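Local coordinates for putative fimbrial subunit (Corynebacterium diphtheriae, PDB 4HSQ), which probably polymerises into the shaft of a cell-surface pilus as the major pilin SpaD, of which this fragment holds domains D2 and D3, at residues T72-A77 with N81-T86; L225-A230 with Y234-P239. All coordinates share one frame; numbering follows the deposited sequence.

Interaction 1: residues T72-A77 with N81-T86; sequences TVNDPA and NKLVVT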
loop_
_atom_site.group_PDB
_atom_site.type_symbol
_atom_site.label_atom_id
_atom_site.label_comp_id
_atom_site.label_asym_id
_atom_site.label_seq_id
_atom_site.Cartn_x
_atom_site.Cartn_y
_atom_site.Cartn_z
ATOM N N THR A 72 16.059 14.166 14.031
ATOM C CA THR A 72 16.336 14.624 12.669
ATOM C C THR A 72 15.777 13.550 11.766
ATOM O O THR A 72 15.663 12.392 12.189
ATOM C CB THR A 72 17.824 14.889 12.398
ATOM O OG1 THR A 72 18.525 13.654 12.467
ATOM C CG2 THR A 72 18.446 15.924 13.326
ATOM N N VAL A 73 15.416 13.934 10.542
ATOM C CA VAL A 73 14.963 13.021 9.491
ATOM C C VAL A 73 15.898 13.223 8.338
ATOM O O VAL A 73 16.145 14.371 7.955
ATOM C CB VAL A 73 13.482 13.254 9.053
ATOM C CG1 VAL A 73 12.974 12.080 8.200
ATOM C CG2 VAL A 73 12.566 13.455 10.250
ATOM N N ASN A 74 16.389 12.154 7.742
ATOM C CA ASN A 74 17.226 12.333 6.545
ATOM C C ASN A 74 16.268 12.504 5.322
ATOM O O ASN A 74 15.054 12.690 5.495
ATOM C CB ASN A 74 18.179 11.116 6.400
ATOM C CG ASN A 74 17.484 9.832 5.979
ATOM O OD1 ASN A 74 16.282 9.614 6.226
ATOM N ND2 ASN A 74 18.196 8.998 5.247
ATOM N N ASP A 75 16.799 12.404 4.111
ATOM C CA ASP A 75 16.002 12.438 2.880
ATOM C C ASP A 75 16.156 11.061 2.220
ATOM O O ASP A 75 17.194 10.824 1.593
ATOM C CB ASP A 75 16.441 13.584 1.941
ATOM C CG ASP A 75 15.649 13.674 0.630
ATOM O OD1 ASP A 75 14.506 13.161 0.581
ATOM O OD2 ASP A 75 16.157 14.266 -0.327
ATOM N N PRO A 76 15.190 10.110 2.394
ATOM C CA PRO A 76 15.365 8.766 1.811
ATOM C C PRO A 76 15.683 8.784 0.310
ATOM O O PRO A 76 16.530 8.006 -0.104
ATOM C CB PRO A 76 14.030 8.084 2.108
ATOM C CG PRO A 76 13.630 8.704 3.427
ATOM C CD PRO A 76 13.935 10.180 3.169
ATOM N N ALA A 77 15.091 9.699 -0.474
ATOM C CA ALA A 77 15.360 9.792 -1.916
ATOM C C ALA A 77 16.882 9.907 -2.239
ATOM O O ALA A 77 17.307 9.390 -3.270
ATOM C CB ALA A 77 14.614 10.972 -2.526
ATOM N N ASN A 81 16.735 5.347 -0.549
ATOM C CA ASN A 81 15.408 5.114 0.043
ATOM C C ASN A 81 15.502 4.594 1.480
ATOM O O ASN A 81 14.514 4.090 2.022
ATOM C CB ASN A 81 14.495 4.208 -0.821
ATOM C CG ASN A 81 13.165 4.879 -1.010
ATOM O OD1 ASN A 81 13.073 6.110 -0.946
ATOM N ND2 ASN A 81 12.100 4.112 -1.196
ATOM N N LYS A 82 16.652 4.783 2.121
ATOM C CA LYS A 82 16.751 4.417 3.528
ATOM C C LYS A 82 16.297 5.619 4.366
ATOM O O LYS A 82 16.790 6.731 4.172
ATOM C CB LYS A 82 18.180 3.970 3.916
ATOM C CG LYS A 82 18.242 3.433 5.352
ATOM C CD LYS A 82 19.583 2.810 5.695
ATOM C CE LYS A 82 20.523 3.758 6.389
ATOM N NZ LYS A 82 21.669 3.028 6.990
ATOM N N LEU A 83 15.336 5.396 5.270
ATOM C CA LEU A 83 14.861 6.409 6.215
ATOM C C LEU A 83 15.658 6.296 7.516
ATOM O O LEU A 83 15.828 5.194 8.038
ATOM C CB LEU A 83 13.350 6.221 6.529
ATOM C CG LEU A 83 12.758 7.142 7.623
ATOM C CD1 LEU A 83 12.757 8.590 7.157
ATOM C CD2 LEU A 83 11.317 6.699 7.993
ATOM N N VAL A 84 16.144 7.425 8.040
ATOM C CA VAL A 84 16.855 7.435 9.325
ATOM C C VAL A 84 16.236 8.538 10.177
ATOM O O VAL A 84 16.251 9.696 9.770
ATOM C CB VAL A 84 18.399 7.629 9.179
ATOM C CG1 VAL A 84 19.082 7.541 10.542
ATOM C CG2 VAL A 84 19.008 6.604 8.222
ATOM N N VAL A 85 15.700 8.175 11.342
ATOM C CA VAL A 85 15.116 9.121 12.304
ATOM C C VAL A 85 16.004 9.061 13.525
ATOM O O VAL A 85 16.048 8.025 14.179
ATOM C CB VAL A 85 13.628 8.811 12.624
ATOM C CG1 VAL A 85 13.085 9.819 13.634
ATOM C CG2 VAL A 85 12.792 8.805 11.341
ATOM N N THR A 86 16.762 10.134 13.785
ATOM C CA THR A 86 17.772 10.173 14.855
ATOM C C THR A 86 17.364 11.116 15.950
ATOM O O THR A 86 17.089 12.273 15.666
ATOM C CB THR A 86 19.115 10.615 14.260
ATOM O OG1 THR A 86 19.426 9.813 13.121
ATOM C CG2 THR A 86 20.267 10.540 15.266
HETATM O O HOH W 1 18.347 11.206 10.797
#
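Asn74 grips the Lys82–Val84 backbone with both ends of its side-chain amide. Asn74 ND2 donates to Lys82 O at 2.9 Å along an almost straight path (173° at the hydrogen), with the acceptor close to the amide plane. Asn74 OD1 takes the N-H of Val84 N at 2.8 Å, but that donor stands well above the plane of the side-chain carbonyl. With chi1 at 72°, CG of Asn74 is tucked in between its own N and C, which swings the amide across to the facing strand while Asn74 N still bonds to Val84 O. Toward the start of segment 72-77, Thr72 and Thr86 form the hydrogen-bonded antiparallel pair, the Thr72 N to Thr86 O bond measuring 2.7 Å. A water is hydrogen-bonded to both OG1 atoms and donates to Val84 O at 2.8 Å. On the Val73 face the contact is apolar: Leu83 CD1 meets Val73 CG1 at 3.6 Å and, past the strand end, Pro76 CG at 3.8 Å, and all three side chains touch Phe53. At the turn, Asn81 N bonds to Pro76 O. In the second shell, Asp79 OD2 accepts a bond from Asn74 ND2. The asparagine amide thus continues the ladder of backbone bonds past the point where strand 71-73 stops.

Interaction 2: residues L225-A230 with Y234-P239; sequences LKETKA and YALPDP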
loop_
_atom_site.group_PDB
_atom_site.type_symbol
_atom_site.label_atom_id
_atom_site.label_comp_id
_atom_site.label_asym_id
_atom_site.label_seq_id
_atom_site.Cartn_x
_atom_site.Cartn_y
_atom_site.Cartn_z
ATOM N N LEU A 225 -16.327 -2.931 -11.045
ATOM C CA LEU A 225 -16.147 -2.048 -12.215
ATOM C C LEU A 225 -17.510 -1.694 -12.716
ATOM O O LEU A 225 -18.298 -2.590 -12.962
ATOM C CB LEU A 225 -15.363 -2.768 -13.338
ATOM C CG LEU A 225 -13.892 -3.001 -13.024
ATOM C CD1 LEU A 225 -13.352 -4.171 -13.819
ATOM C CD2 LEU A 225 -13.094 -1.749 -13.317
ATOM N N LYS A 226 -17.796 -0.404 -12.870
ATOM C CA LYS A 226 -19.060 0.086 -13.382
ATOM C C LYS A 226 -18.812 0.638 -14.762
ATOM O O LYS A 226 -18.078 1.604 -14.886
ATOM C CB LYS A 226 -19.617 1.185 -12.453
ATOM C CG LYS A 226 -20.991 1.658 -12.866
ATOM C CD LYS A 226 -21.431 2.824 -12.008
ATOM C CE LYS A 226 -22.869 3.195 -12.289
ATOM N NZ LYS A 226 -23.331 4.315 -11.428
ATOM N N GLU A 227 -19.402 0.046 -15.786
ATOM C CA GLU A 227 -19.239 0.573 -17.144
ATOM C C GLU A 227 -20.195 1.722 -17.308
ATOM O O GLU A 227 -21.399 1.529 -17.200
ATOM C CB GLU A 227 -19.484 -0.517 -18.171
ATOM C CG GLU A 227 -19.066 -0.092 -19.567
ATOM C CD GLU A 227 -19.331 -1.161 -20.601
ATOM O OE1 GLU A 227 -19.395 -2.357 -20.236
ATOM O OE2 GLU A 227 -19.474 -0.796 -21.785
ATOM N N THR A 228 -19.663 2.933 -17.463
ATOM C CA THR A 228 -20.507 4.140 -17.516
ATOM C C THR A 228 -20.808 4.547 -18.960
ATOM O O THR A 228 -21.807 5.231 -19.201
ATOM C CB THR A 228 -19.861 5.284 -16.722
ATOM O OG1 THR A 228 -18.531 5.453 -17.191
ATOM C CG2 THR A 228 -19.824 4.992 -15.195
ATOM N N LYS A 229 -19.951 4.123 -19.912
ATOM C CA LYS A 229 -20.146 4.425 -21.333
ATOM C C LYS A 229 -19.671 3.267 -22.166
ATOM O O LYS A 229 -18.565 2.774 -21.963
ATOM C CB LYS A 229 -19.416 5.717 -21.744
ATOM C CG LYS A 229 -19.773 6.171 -23.162
ATOM C CD LYS A 229 -18.888 7.328 -23.610
ATOM C CE LYS A 229 -17.661 6.875 -24.357
ATOM N NZ LYS A 229 -17.981 6.194 -25.647
ATOM N N ALA A 230 -20.522 2.797 -23.078
ATOM C CA ALA A 230 -20.138 1.667 -23.926
ATOM C C ALA A 230 -19.385 2.177 -25.161
ATOM O O ALA A 230 -19.505 3.361 -25.491
ATOM C CB ALA A 230 -21.381 0.882 -24.337
ATOM N N TYR A 234 -22.231 0.217 -29.500
ATOM C CA TYR A 234 -22.558 -0.839 -28.559
ATOM C C TYR A 234 -23.523 -0.323 -27.524
ATOM O O TYR A 234 -23.492 0.859 -27.177
ATOM C CB TYR A 234 -21.286 -1.408 -27.904
ATOM C CG TYR A 234 -20.491 -2.239 -28.883
ATOM C CD1 TYR A 234 -20.607 -3.624 -28.905
ATOM C CD2 TYR A 234 -19.676 -1.636 -29.837
ATOM C CE1 TYR A 234 -19.959 -4.388 -29.870
ATOM C CE2 TYR A 234 -19.043 -2.387 -30.823
ATOM C CZ TYR A 234 -19.176 -3.763 -30.827
ATOM O OH TYR A 234 -18.490 -4.502 -31.755
ATOM N N ALA A 235 -24.430 -1.196 -27.083
ATOM C CA ALA A 235 -25.390 -0.873 -26.033
ATOM C C ALA A 235 -24.680 -0.997 -24.689
ATOM O O ALA A 235 -23.771 -1.808 -24.568
ATOM C CB ALA A 235 -26.560 -1.840 -26.091
ATOM N N LEU A 236 -25.090 -0.218 -23.697
ATOM C CA LEU A 236 -24.504 -0.331 -22.360
ATOM C C LEU A 236 -24.987 -1.658 -21.747
ATOM O O LEU A 236 -26.198 -1.870 -21.717
ATOM C CB LEU A 236 -24.928 0.883 -21.507
ATOM C CG LEU A 236 -24.184 1.082 -20.179
ATOM C CD1 LEU A 236 -22.740 1.510 -20.416
ATOM C CD2 LEU A 236 -24.892 2.124 -19.315
ATOM N N PRO A 237 -24.110 -2.604 -21.346
ATOM C CA PRO A 237 -24.620 -3.874 -20.791
ATOM C C PRO A 237 -25.525 -3.682 -19.573
ATOM O O PRO A 237 -25.471 -2.652 -18.898
ATOM C CB PRO A 237 -23.346 -4.635 -20.380
ATOM C CG PRO A 237 -22.249 -4.020 -21.158
ATOM C CD PRO A 237 -22.628 -2.571 -21.340
ATOM N N ASP A 238 -26.389 -4.661 -19.341
ATOM C CA ASP A 238 -27.260 -4.714 -18.174
ATOM C C ASP A 238 -27.154 -6.144 -17.643
ATOM O O ASP A 238 -27.603 -7.072 -18.308
ATOM C CB ASP A 238 -28.704 -4.267 -18.476
ATOM C CG ASP A 238 -29.609 -4.170 -17.254
ATOM O OD1 ASP A 238 -29.081 -4.143 -16.112
ATOM O OD2 ASP A 238 -30.844 -4.106 -17.436
ATOM N N PRO A 239 -26.412 -6.378 -16.544
ATOM C CA PRO A 239 -25.804 -5.395 -15.627
ATOM C C PRO A 239 -24.546 -4.731 -16.186
ATOM O O PRO A 239 -23.846 -5.318 -17.014
ATOM C CB PRO A 239 -25.467 -6.253 -14.398
ATOM C CG PRO A 239 -25.188 -7.608 -14.974
ATOM C CD PRO A 239 -26.239 -7.755 -16.035
#
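Glu227 O accepts a hydrogen bond from Asn240 ND2 and also has Leu236 CD1 lying against it, 3.5 Å away. The same methyl, Leu236 CD1, closes on the backbone farther along, 3.7 Å from Ala230 N, and touches Ala230 CB; no hydrogen bond joins the two segments. Leu236 can fill this corner because its CG lies anti to the backbone N (chi1 -168°), sending the branch back over the end of the strand. The side chains of Glu227 and Leu236 run alongside one another, head to tail. The extended side chain of Glu227 then runs nearly perpendicular to that of Pro237, with Glu227 OE1 3.4 Å from Pro237 CD, so that ring methylenes pack against the carboxylate. Ala230 CB points into the returning chain and rests 3.5 Å from Tyr234 O and 3.6 Å from Ala235 O. The phenol of Tyr234 leads away from the contact, and its OH bonds to Asp155 and Lys161. On the strand's other edge, Thr228 and Lys229 both face Glu167 in a classic beta bulge. The stretch from Leu225 to Tyr234 matches the E-box of Gram-positive pilins. In relatives the glutamate of that motif promotes the Lys-Asn isopeptide bond of a CnaB-type domain; the contacts of Glu227 with Lys153 and of Pro237 with Asn271 are consistent with such a site.

In the fold
From the N terminus, the chain first builds the adhesin-like domain, where interaction 1 closes a short beta hairpin. Strand 71-73 is laid on one side of strand 82-87, whose other side pairs with strand 41-46. The chain then crosses on strand 142-155 into the prealbumin-like domain. There, after strand 222-229, interaction 2 folds a loop back over the strand's end before the chain returns as strand 241-244 to pair with it; the calcium site follows later in the sequence. The centres of interactions 1 and 2 are about 47 Å apart. In series, neither nested nor crossed, they lie on opposite sides of the chain's centre: one joins two hairpin strands, the other a strand to its following loop.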